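Local coordinates for iron Transport-associated domain protein (Bacillus anthracis, PDB 4H8Q) that probably serves as a hemophore, binding heme in a NEAT domain and helping to scavenge it from methemoglobin, at residues Lys21-Lys24 and Glu29-Met32; Val90-Asn95 and Val120-Asp125; Met54-Lys57 and Trp61-Lys64. The protein carries 1 engineered substitution. One frame throughout, in Å; residues are numbered along the deposited sequence.

From the N terminus the chain meets the contacts in the order 1, 3, 2, in series, with none enclosing or crossing another. Contact 1 closes a tight loop after strand 14-24 and sets the loop's backbone and a serine against heme. Contact 3 closes the short connection between strands 49-56 and 62-69, which are not neighbours in the sheet, and carries Trp61 to the same heme. Contact 2 joins strands 87-94 and 114-125 across the interior. Strand 114-125 pairs with strand 14-24, linking contacts 1 and 2, and strand 87-94 pairs with strand 49-56, linking contacts 2 and 3. Met54 CE packs on both Phe92 and Ile122.

Contact 1: Lys21-Lys24 and Glu29-Met32; sequences KVLK and EISM. With HEM (protoporphyrin IX containing Fe), chain B.
The hydroxyl of Ser31, whose CB rests on Val22, is gripped by two partners: OG donates to propionate oxygen O1D of heme (2.6 Å) and is also hydrogen-bonded to Met33 N. With OG anti to the backbone N (chi1 178°), the hydroxyl is turned to the propionate. The CB of Ser31 points toward strand 21-24 and meets Val22 CG1 at 3.8 Å. Serine suits this buried place, being small enough to lie against the strand while offering a polar group to a carboxylate. The other propionate oxygen, O2D, receives the N-H of Met32 in a nearly straight bond (2.8 Å, 172°), so side chain and backbone together grip one carboxylate. Lys24, Ser31 and Met32 belong to the heme pocket of this NEAT domain, the latter two on the loop that follows strand 14-24. The loop is tied back to that strand by a single antiparallel bridge, Leu23 with Ile30 as the non-hydrogen-bonded pair, flanked by Ser31 N to Val22 O (2.8 Å) and Lys24 N to Glu29 O (2.8 Å). Lys24 stretches fully, its CG 3.8 Å from the carboxylate carbon CGD of heme, so that the aliphatic part lines the pocket. Its ammonium end reaches a water that in turn donates to Glu29 OE2; the opposite charges are thus linked through solvent and do not touch directly. Ile30 CB points away from strand 21-24, yet the isoleucine arm packs at the exposed rim, its CD1 touching both the aliphatic Lys21 CD and Leu23 CD2 (3.9 Å to the latter).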
loop_
_atom_site.group_PDB
_atom_site.type_symbol
_atom_site.label_atom_id
_atom_site.label_comp_id
_atom_site.label_asym_id
_atom_site.label_seq_id
_atom_site.Cartn_x
_atom_site.Cartn_y
_atom_site.Cartn_z
ATOM N N LYS A 21 0.677 -7.196 -5.238
ATOM C CA LYS A 21 1.899 -6.723 -5.857
ATOM C C LYS A 21 1.712 -5.240 -6.156
ATOM O O LYS A 21 0.586 -4.791 -6.405
ATOM C CB LYS A 21 2.152 -7.480 -7.171
ATOM C CG LYS A 21 2.517 -8.942 -6.998
ATOM C CD LYS A 21 2.568 -9.651 -8.349
ATOM C CE LYS A 21 2.935 -11.128 -8.196
ATOM N NZ LYS A 21 2.871 -11.857 -9.502
ATOM N N VAL A 22 2.799 -4.482 -6.116
ATOM C CA VAL A 22 2.775 -3.100 -6.573
ATOM C C VAL A 22 3.335 -3.060 -7.988
ATOM O O VAL A 22 4.428 -3.565 -8.238
ATOM C CB VAL A 22 3.603 -2.178 -5.665
ATOM C CG1 VAL A 22 3.451 -0.717 -6.097
ATOM C CG2 VAL A 22 3.150 -2.345 -4.208
ATOM N N LEU A 23 2.581 -2.443 -8.891
ATOM C CA LEU A 23 2.924 -2.406 -10.310
ATOM C C LEU A 23 3.367 -1.020 -10.749
ATOM O O LEU A 23 2.861 -0.006 -10.273
ATOM C CB LEU A 23 1.712 -2.842 -11.136
ATOM C CG LEU A 23 1.115 -4.209 -10.810
ATOM C CD1 LEU A 23 -0.152 -4.444 -11.642
ATOM C CD2 LEU A 23 2.150 -5.324 -11.032
ATOM N N LYS A 24 4.324 -0.974 -11.670
ATOM C CA LYS A 24 4.726 0.276 -12.285
ATOM C C LYS A 24 3.541 0.906 -13.021
ATOM O O LYS A 24 2.758 0.199 -13.656
ATOM C CB LYS A 24 5.897 0.001 -13.234
ATOM C CG LYS A 24 6.377 1.199 -14.006
ATOM C CD LYS A 24 7.611 0.836 -14.828
ATOM C CE LYS A 24 8.069 2.008 -15.676
ATOM N NZ LYS A 24 9.264 1.655 -16.485
ATOM N N GLU A 29 4.202 -4.528 -15.118
ATOM C CA GLU A 29 5.556 -4.736 -14.613
ATOM C C GLU A 29 5.617 -4.494 -13.112
ATOM O O GLU A 29 4.961 -3.590 -12.602
ATOM C CB GLU A 29 6.532 -3.791 -15.310
ATOM C CG GLU A 29 6.644 -4.052 -16.809
ATOM C CD GLU A 29 7.582 -3.084 -17.499
ATOM O OE1 GLU A 29 8.805 -3.184 -17.264
ATOM O OE2 GLU A 29 7.100 -2.230 -18.279
ATOM N N ILE A 30 6.413 -5.295 -12.412
ATOM C CA ILE A 30 6.558 -5.116 -10.966
ATOM C C ILE A 30 7.286 -3.823 -10.656
ATOM O O ILE A 30 8.337 -3.533 -11.230
ATOM C CB ILE A 30 7.295 -6.296 -10.307
ATOM C CG1 ILE A 30 6.584 -7.608 -10.633
ATOM C CG2 ILE A 30 7.369 -6.104 -8.795
ATOM C CD1 ILE A 30 5.133 -7.635 -10.205
ATOM N N SER A 31 6.722 -3.032 -9.744
ATOM C CA SER A 31 7.306 -1.749 -9.391
ATOM C C SER A 31 8.506 -1.922 -8.476
ATOM O O SER A 31 8.585 -2.893 -7.708
ATOM C CB SER A 31 6.271 -0.885 -8.653
ATOM O OG SER A 31 6.834 0.347 -8.256
ATOM N N MET A 32 9.435 -0.968 -8.555
ATOM C CA MET A 32 10.547 -0.847 -7.608
ATOM C C MET A 32 10.005 -0.719 -6.185
ATOM O O MET A 32 10.677 -1.071 -5.213
ATOM C CB MET A 32 11.415 0.377 -7.937
ATOM C CG MET A 32 12.326 0.234 -9.169
ATOM S SD MET A 32 13.759 -0.854 -8.944
ATOM C CE MET A 32 14.776 0.071 -7.793
HETATM C CHA HEM B . 12.058 4.146 -10.127
HETATM C CHB HEM B . 16.374 3.520 -7.997
HETATM C CHC HEM B . 14.270 3.511 -3.608
HETATM C CHD HEM B . 9.905 3.536 -5.747
HETATM C C1A HEM B . 13.402 3.988 -9.923
HETATM C C2A HEM B . 14.422 3.970 -10.956
HETATM C C3A HEM B . 15.602 3.790 -10.355
HETATM C C4A HEM B . 15.383 3.704 -8.930
HETATM C CMA HEM B . 16.985 3.700 -11.035
HETATM C CAA HEM B . 14.164 4.108 -12.479
HETATM C CBA HEM B . 13.454 2.853 -12.989
HETATM C CGA HEM B . 14.259 1.595 -12.741
HETATM O O1A HEM B . 15.487 1.596 -13.008
HETATM O O2A HEM B . 13.685 0.565 -12.298
HETATM C C1B HEM B . 16.170 3.440 -6.638
HETATM C C2B HEM B . 17.202 3.188 -5.660
HETATM C C3B HEM B . 16.637 3.181 -4.455
HETATM C C4B HEM B . 15.216 3.437 -4.614
HETATM C CMB HEM B . 18.697 2.942 -5.975
HETATM C CAB HEM B . 17.402 2.945 -3.134
HETATM C CBB HEM B . 16.734 2.827 -1.991
HETATM C C1C HEM B . 12.903 3.485 -3.802
HETATM C C2C HEM B . 11.895 3.385 -2.762
HETATM C C3C HEM B . 10.690 3.395 -3.345
HETATM C C4C HEM B . 10.886 3.501 -4.784
HETATM C CMC HEM B . 12.187 3.302 -1.242
HETATM C CAC HEM B . 9.328 3.310 -2.624
HETATM C CBC HEM B . 8.209 3.493 -3.324
HETATM C C1D HEM B . 10.108 3.714 -7.095
HETATM C C2D HEM B . 9.034 3.828 -8.046
HETATM C C3D HEM B . 9.691 4.014 -9.399
HETATM C C4D HEM B . 11.110 4.001 -9.143
HETATM C CMD HEM B . 7.528 3.765 -7.757
HETATM C CAD HEM B . 8.984 4.191 -10.755
HETATM C CBD HEM B . 9.092 2.909 -11.567
HETATM C CGD HEM B . 8.487 1.740 -10.843
HETATM O O1D HEM B . 7.310 1.817 -10.382
HETATM O O2D HEM B . 9.193 0.702 -10.748
HETATM N NA HEM B . 14.021 3.825 -8.705
HETATM N NB HEM B . 14.967 3.587 -5.966
HETATM N NC HEM B . 12.245 3.542 -5.017
HETATM N ND HEM B . 11.323 3.821 -7.774
HETATM FE FE HEM B . 13.146 3.926 -6.855
HETATM O O HOH W 1 7.783 0.414 -18.701
#

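Contact 2: Val90-Asn95 and Val120-Asp125; sequences VEFEAN and VQIQFD
Strands 90-94 and 120-125 pass one another at 71°, their axes 11.4 Å apart at closest, so no backbone hydrogen bond joins them and the gap is filled by side chains from both. Phe92 and Ile122 reach in from opposite directions, and the ring atom Phe92 CZ meets Ile122 CD1 at 4.0 Å. Phe92 CG lies between its backbone N and carbonyl carbon (chi1 54°), a cramped rotamer that turns the ring toward strand 120-125. The two phenyl groups meet rim to rim: Phe92 CE1 lies 4.2 Å from Phe124 CZ, each close to the plane of the other ring, so there is no stacking of faces. The Phe124 ring is backed instead by its own strand, for Ile122 CG2 sits 3.7 Å above one face, offset toward the rim, as two inward-pointing residues at positions i and i+2 can do. Beyond the rings Ala94 CB approaches Phe124 CE1 at 4.4 Å; a methyl group suits that spot because the bulky phenyl opposite already spans most of the distance. With the axes this far apart, large apolar side chains such as Phe92, Ile122 and Phe124 are needed to meet in the middle. Around them, Phe20 of strand 14-24 lies against both Ile122 and Phe124, and Phe65 of strand 62-69 touches Ile122. Such packing, with strands far apart in the sheet order meeting through aromatic and branched residues, forms the hydrophobic interior of the closed antiparallel, immunoglobulin-like NEAT fold.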
loop_
_atom_site.group_PDB
_atom_site.type_symbol
_atom_site.label_atom_id
_atom_site.label_comp_id
_atom_site.label_asym_id
_atom_site.label_seq_id
_atom_site.Cartn_x
_atom_site.Cartn_y
_atom_site.Cartn_z
ATOM N N VAL A 90 0.265 1.313 7.289
ATOM C CA VAL A 90 -0.702 2.285 6.788
ATOM C C VAL A 90 -2.006 1.572 6.460
ATOM O O VAL A 90 -2.016 0.383 6.124
ATOM C CB VAL A 90 -0.169 3.076 5.558
ATOM C CG1 VAL A 90 1.094 3.864 5.933
ATOM C CG2 VAL A 90 0.107 2.139 4.383
ATOM N N GLU A 91 -3.111 2.294 6.571
ATOM C CA GLU A 91 -4.424 1.692 6.377
ATOM C C GLU A 91 -5.236 2.524 5.406
ATOM O O GLU A 91 -5.221 3.753 5.464
ATOM C CB GLU A 91 -5.143 1.628 7.720
ATOM C CG GLU A 91 -6.557 1.111 7.662
ATOM C CD GLU A 91 -7.241 1.243 9.013
ATOM O OE1 GLU A 91 -7.793 2.335 9.298
ATOM O OE2 GLU A 91 -7.206 0.264 9.790
ATOM N N PHE A 92 -5.934 1.850 4.502
ATOM C CA PHE A 92 -6.743 2.528 3.500
ATOM C C PHE A 92 -7.850 1.603 3.035
ATOM O O PHE A 92 -7.792 0.389 3.242
ATOM C CB PHE A 92 -5.887 2.982 2.305
ATOM C CG PHE A 92 -5.082 1.872 1.672
ATOM C CD1 PHE A 92 -5.639 1.070 0.691
ATOM C CD2 PHE A 92 -3.772 1.632 2.065
ATOM C CE1 PHE A 92 -4.900 0.054 0.108
ATOM C CE2 PHE A 92 -3.028 0.618 1.486
ATOM C CZ PHE A 92 -3.599 -0.174 0.506
ATOM N N GLU A 93 -8.863 2.187 2.411
ATOM C CA GLU A 93 -10.013 1.435 1.946
ATOM C C GLU A 93 -9.777 0.882 0.554
ATOM O O GLU A 93 -9.123 1.511 -0.287
ATOM C CB GLU A 93 -11.247 2.338 1.929
ATOM C CG GLU A 93 -12.311 1.976 2.933
ATOM C CD GLU A 93 -13.584 2.774 2.719
ATOM O OE1 GLU A 93 -13.657 3.918 3.219
ATOM O OE2 GLU A 93 -14.502 2.259 2.039
ATOM N N ALA A 94 -10.298 -0.316 0.320
ATOM C CA ALA A 94 -10.337 -0.877 -1.016
ATOM C C ALA A 94 -11.795 -1.198 -1.309
ATOM O O ALA A 94 -12.599 -1.363 -0.393
ATOM C CB ALA A 94 -9.481 -2.122 -1.095
ATOM N N ASN A 95 -12.148 -1.248 -2.583
ATOM C CA ASN A 95 -13.507 -1.604 -2.952
ATOM C C ASN A 95 -13.503 -2.981 -3.586
ATOM O O ASN A 95 -13.739 -3.991 -2.924
ATOM C CB ASN A 95 -14.091 -0.567 -3.911
ATOM C CG ASN A 95 -13.802 0.862 -3.470
ATOM O OD1 ASN A 95 -12.806 1.461 -3.883
ATOM N ND2 ASN A 95 -14.669 1.411 -2.623
ATOM N N VAL A 120 1.720 4.571 -8.771
ATOM C CA VAL A 120 1.789 3.124 -8.916
ATOM C C VAL A 120 0.382 2.553 -8.831
ATOM O O VAL A 120 -0.567 3.262 -8.463
ATOM C CB VAL A 120 2.618 2.473 -7.792
ATOM C CG1 VAL A 120 4.063 2.906 -7.869
ATOM C CG2 VAL A 120 2.025 2.842 -6.421
ATOM N N GLN A 121 0.246 1.278 -9.183
ATOM C CA GLN A 121 -0.998 0.556 -8.952
ATOM C C GLN A 121 -0.774 -0.614 -8.013
ATOM O O GLN A 121 0.254 -1.286 -8.071
ATOM C CB GLN A 121 -1.604 0.043 -10.260
ATOM C CG GLN A 121 -2.317 1.113 -11.068
ATOM C CD GLN A 121 -1.359 1.953 -11.871
ATOM O OE1 GLN A 121 -0.606 1.424 -12.688
ATOM N NE2 GLN A 121 -1.373 3.263 -11.650
ATOM N N ILE A 122 -1.740 -0.854 -7.136
ATOM C CA ILE A 122 -1.709 -2.041 -6.302
ATOM C C ILE A 122 -2.676 -3.061 -6.879
ATOM O O ILE A 122 -3.840 -2.744 -7.135
ATOM C CB ILE A 122 -2.111 -1.711 -4.851
ATOM C CG1 ILE A 122 -1.090 -0.745 -4.245
ATOM C CG2 ILE A 122 -2.195 -2.991 -4.024
ATOM C CD1 ILE A 122 -1.553 -0.053 -2.950
ATOM N N GLN A 123 -2.196 -4.280 -7.093
ATOM C CA GLN A 123 -3.065 -5.365 -7.537
ATOM C C GLN A 123 -3.107 -6.442 -6.472
ATOM O O GLN A 123 -2.095 -7.068 -6.177
ATOM C CB GLN A 123 -2.587 -5.965 -8.861
ATOM C CG GLN A 123 -3.521 -7.039 -9.399
ATOM C CD GLN A 123 -4.409 -6.523 -10.519
ATOM O OE1 GLN A 123 -3.946 -6.308 -11.641
ATOM N NE2 GLN A 123 -5.689 -6.313 -10.218
ATOM N N PHE A 124 -4.286 -6.633 -5.886
ATOM C CA PHE A 124 -4.502 -7.699 -4.921
ATOM C C PHE A 124 -4.806 -8.988 -5.664
ATOM O O PHE A 124 -5.312 -8.960 -6.792
ATOM C CB PHE A 124 -5.666 -7.353 -3.987
ATOM C CG PHE A 124 -5.477 -6.058 -3.245
ATOM C CD1 PHE A 124 -6.050 -4.893 -3.711
ATOM C CD2 PHE A 124 -4.715 -6.016 -2.084
ATOM C CE1 PHE A 124 -5.870 -3.696 -3.043
ATOM C CE2 PHE A 124 -4.534 -4.821 -1.404
ATOM C CZ PHE A 124 -5.116 -3.665 -1.885
ATOM N N ASP A 125 -4.492 -10.117 -5.033
ATOM C CA ASP A 125 -4.858 -11.418 -5.584
ATOM C C ASP A 125 -5.485 -12.276 -4.495
ATOM O O ASP A 125 -4.795 -13.049 -3.832
ATOM C CB ASP A 125 -3.639 -12.118 -6.188
ATOM C CG ASP A 125 -3.999 -13.428 -6.866
ATOM O OD1 ASP A 125 -5.180 -13.824 -6.808
ATOM O OD2 ASP A 125 -3.096 -14.066 -7.446
#

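Contact 3: Met54-Lys57 and Trp61-Lys64; sequences MTLK and WITK. With HEM (protoporphyrin IX containing Fe), chain B.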
loop_
_atom_site.group_PDB
_atom_site.type_symbol
_atom_site.label_atom_id
_atom_site.label_comp_id
_atom_site.label_asym_id
_atom_site.label_seq_id
_atom_site.Cartn_x
_atom_site.Cartn_y
_atom_site.Cartn_z
ATOM N N MET A 54 -1.242 -2.285 5.497
ATOM C CA MET A 54 -0.050 -2.668 4.748
ATOM C C MET A 54 1.202 -2.158 5.445
ATOM O O MET A 54 1.261 -0.990 5.833
ATOM C CB MET A 54 -0.117 -2.047 3.352
ATOM C CG MET A 54 1.049 -2.414 2.467
ATOM S SD MET A 54 0.814 -1.748 0.814
ATOM C CE MET A 54 -0.731 -2.517 0.352
ATOM N N THR A 55 2.198 -3.025 5.591
ATOM C CA THR A 55 3.478 -2.637 6.171
ATOM C C THR A 55 4.432 -2.083 5.111
ATOM O O THR A 55 4.668 -2.718 4.070
ATOM C CB THR A 55 4.145 -3.827 6.887
ATOM O OG1 THR A 55 3.298 -4.264 7.963
ATOM C CG2 THR A 55 5.506 -3.428 7.441
ATOM N N LEU A 56 4.962 -0.895 5.386
ATOM C CA LEU A 56 5.993 -0.280 4.553
ATOM C C LEU A 56 7.354 -0.494 5.198
ATOM O O LEU A 56 7.532 -0.239 6.398
ATOM C CB LEU A 56 5.741 1.222 4.428
ATOM C CG LEU A 56 4.404 1.659 3.826
ATOM C CD1 LEU A 56 4.247 3.164 3.854
ATOM C CD2 LEU A 56 4.289 1.153 2.402
ATOM N N LYS A 57 8.309 -0.968 4.405
ATOM C CA LYS A 57 9.690 -1.096 4.856
ATOM C C LYS A 57 10.473 0.162 4.490
ATOM O O LYS A 57 10.000 0.981 3.709
ATOM C CB LYS A 57 10.323 -2.342 4.241
ATOM C CG LYS A 57 9.647 -3.628 4.718
ATOM C CD LYS A 57 9.531 -4.675 3.622
ATOM C CE LYS A 57 10.859 -5.287 3.278
ATOM N NZ LYS A 57 10.695 -6.381 2.274
ATOM N N TRP A 61 12.335 6.519 4.555
ATOM C CA TRP A 61 12.491 6.989 3.172
ATOM C C TRP A 61 11.166 7.329 2.498
ATOM O O TRP A 61 11.119 8.101 1.540
ATOM C CB TRP A 61 13.161 5.905 2.333
ATOM C CG TRP A 61 14.592 5.688 2.620
ATOM C CD1 TRP A 61 15.407 6.443 3.420
ATOM C CD2 TRP A 61 15.397 4.629 2.105
ATOM N NE1 TRP A 61 16.677 5.912 3.426
ATOM C CE2 TRP A 61 16.695 4.801 2.632
ATOM C CE3 TRP A 61 15.146 3.552 1.252
ATOM C CZ2 TRP A 61 17.741 3.929 2.324
ATOM C CZ3 TRP A 61 16.184 2.689 0.950
ATOM C CH2 TRP A 61 17.469 2.884 1.483
ATOM N N ILE A 62 10.085 6.732 2.975
ATOM C CA ILE A 62 8.800 6.922 2.311
ATOM C C ILE A 62 8.068 8.054 3.005
ATOM O O ILE A 62 7.532 7.881 4.090
ATOM C CB ILE A 62 7.974 5.618 2.306
ATOM C CG1 ILE A 62 8.788 4.485 1.674
ATOM C CG2 ILE A 62 6.664 5.831 1.562
ATOM C CD1 ILE A 62 8.154 3.106 1.800
ATOM N N THR A 63 8.077 9.232 2.394
ATOM C CA THR A 63 7.565 10.416 3.078
ATOM C C THR A 63 6.074 10.664 2.883
ATOM O O THR A 63 5.437 11.321 3.711
ATOM C CB THR A 63 8.385 11.672 2.749
ATOM O OG1 THR A 63 8.385 11.876 1.338
ATOM C CG2 THR A 63 9.820 11.499 3.223
ATOM N N LYS A 64 5.515 10.147 1.795
ATOM C CA LYS A 64 4.082 10.243 1.553
ATOM C C LYS A 64 3.581 8.964 0.917
ATOM O O LYS A 64 4.280 8.343 0.108
ATOM C CB LYS A 64 3.747 11.402 0.611
ATOM C CG LYS A 64 3.951 12.788 1.188
ATOM C CD LYS A 64 3.417 13.843 0.222
ATOM C CE LYS A 64 3.295 15.201 0.903
ATOM N NZ LYS A 64 2.886 16.277 -0.051
HETATM C CHA HEM B . 12.058 4.146 -10.127
HETATM C CHB HEM B . 16.374 3.520 -7.997
HETATM C CHC HEM B . 14.270 3.511 -3.608
HETATM C CHD HEM B . 9.905 3.536 -5.747
HETATM C C1A HEM B . 13.402 3.988 -9.923
HETATM C C2A HEM B . 14.422 3.970 -10.956
HETATM C C3A HEM B . 15.602 3.790 -10.355
HETATM C C4A HEM B . 15.383 3.704 -8.930
HETATM C CMA HEM B . 16.985 3.700 -11.035
HETATM C CAA HEM B . 14.164 4.108 -12.479
HETATM C CBA HEM B . 13.454 2.853 -12.989
HETATM C CGA HEM B . 14.259 1.595 -12.741
HETATM O O1A HEM B . 15.487 1.596 -13.008
HETATM O O2A HEM B . 13.685 0.565 -12.298
HETATM C C1B HEM B . 16.170 3.440 -6.638
HETATM C C2B HEM B . 17.202 3.188 -5.660
HETATM C C3B HEM B . 16.637 3.181 -4.455
HETATM C C4B HEM B . 15.216 3.437 -4.614
HETATM C CMB HEM B . 18.697 2.942 -5.975
HETATM C CAB HEM B . 17.402 2.945 -3.134
HETATM C CBB HEM B . 16.734 2.827 -1.991
HETATM C C1C HEM B . 12.903 3.485 -3.802
HETATM C C2C HEM B . 11.895 3.385 -2.762
HETATM C C3C HEM B . 10.690 3.395 -3.345
HETATM C C4C HEM B . 10.886 3.501 -4.784
HETATM C CMC HEM B . 12.187 3.302 -1.242
HETATM C CAC HEM B . 9.328 3.310 -2.624
HETATM C CBC HEM B . 8.209 3.493 -3.324
HETATM C C1D HEM B . 10.108 3.714 -7.095
HETATM C C2D HEM B . 9.034 3.828 -8.046
HETATM C C3D HEM B . 9.691 4.014 -9.399
HETATM C C4D HEM B . 11.110 4.001 -9.143
HETATM C CMD HEM B . 7.528 3.765 -7.757
HETATM C CAD HEM B . 8.984 4.191 -10.755
HETATM C CBD HEM B . 9.092 2.909 -11.567
HETATM C CGD HEM B . 8.487 1.740 -10.843
HETATM O O1D HEM B . 7.310 1.817 -10.382
HETATM O O2D HEM B . 9.193 0.702 -10.748
HETATM N NA HEM B . 14.021 3.825 -8.705
HETATM N NB HEM B . 14.967 3.587 -5.966
HETATM N NC HEM B . 12.245 3.542 -5.017
HETATM N ND HEM B . 11.323 3.821 -7.774
HETATM FE FE HEM B . 13.146 3.926 -6.855
#
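The indole of Trp61 turns the six-membered half of its ring system toward the edge of heme, CE3 standing 3.9 Å from the porphyrin methyl CMC, with the two planes inclined and not stacked. In the immunoglobulin-like β-fold of the NEAT domain, Trp61 stands where the chain, having left strand 49-56, enters strand 62-69, two strands that are not paired with each other. The vinyl carbon CBB lies by the same ring, but its modelled approach is too close to be trusted in detail. Tyr36, Ile109 and Met112 also touch the indole, giving a broad apolar side chain a fitting place beside a hydrophobic macrocycle. The backbones of the two strands stay apart, the CA atoms of Leu56 and Ile62 being 8.0 Å from each other, and no hydrogen bond links the segments. Directly after Trp61, which lies against heme, Ile62 faces the interior. Its CG1 is opposite the carbonyl carbon (chi1 -55°) and the chain then runs on extended (chi2 171°), carrying the terminal methyl CD1 across to strand 49-56. A β-branched residue with one long arm can do this while remaining comfortable in a strand. Leu56 receives that methyl with its CB, 4.0 Å from Ile62 CD1, and its own CD1 packs on Val90. Arg88 draws the two sides together from strand 87-94, pairing its backbone with Leu56 while its NH2 holds Ile62 O. Just beyond, Thr63 and Lys64 both face Lys106 in a classic beta bulge, and Thr63 OG1 is hydrogen-bonded to Asp108 OD1. Lys57 CB points away from segment 61-64, and NZ is hydrogen-bonded to Thr35 O; what Lys57 brings to the contact is its backbone, with Ile62 CD1 lying 3.4 Å from Lys57 O.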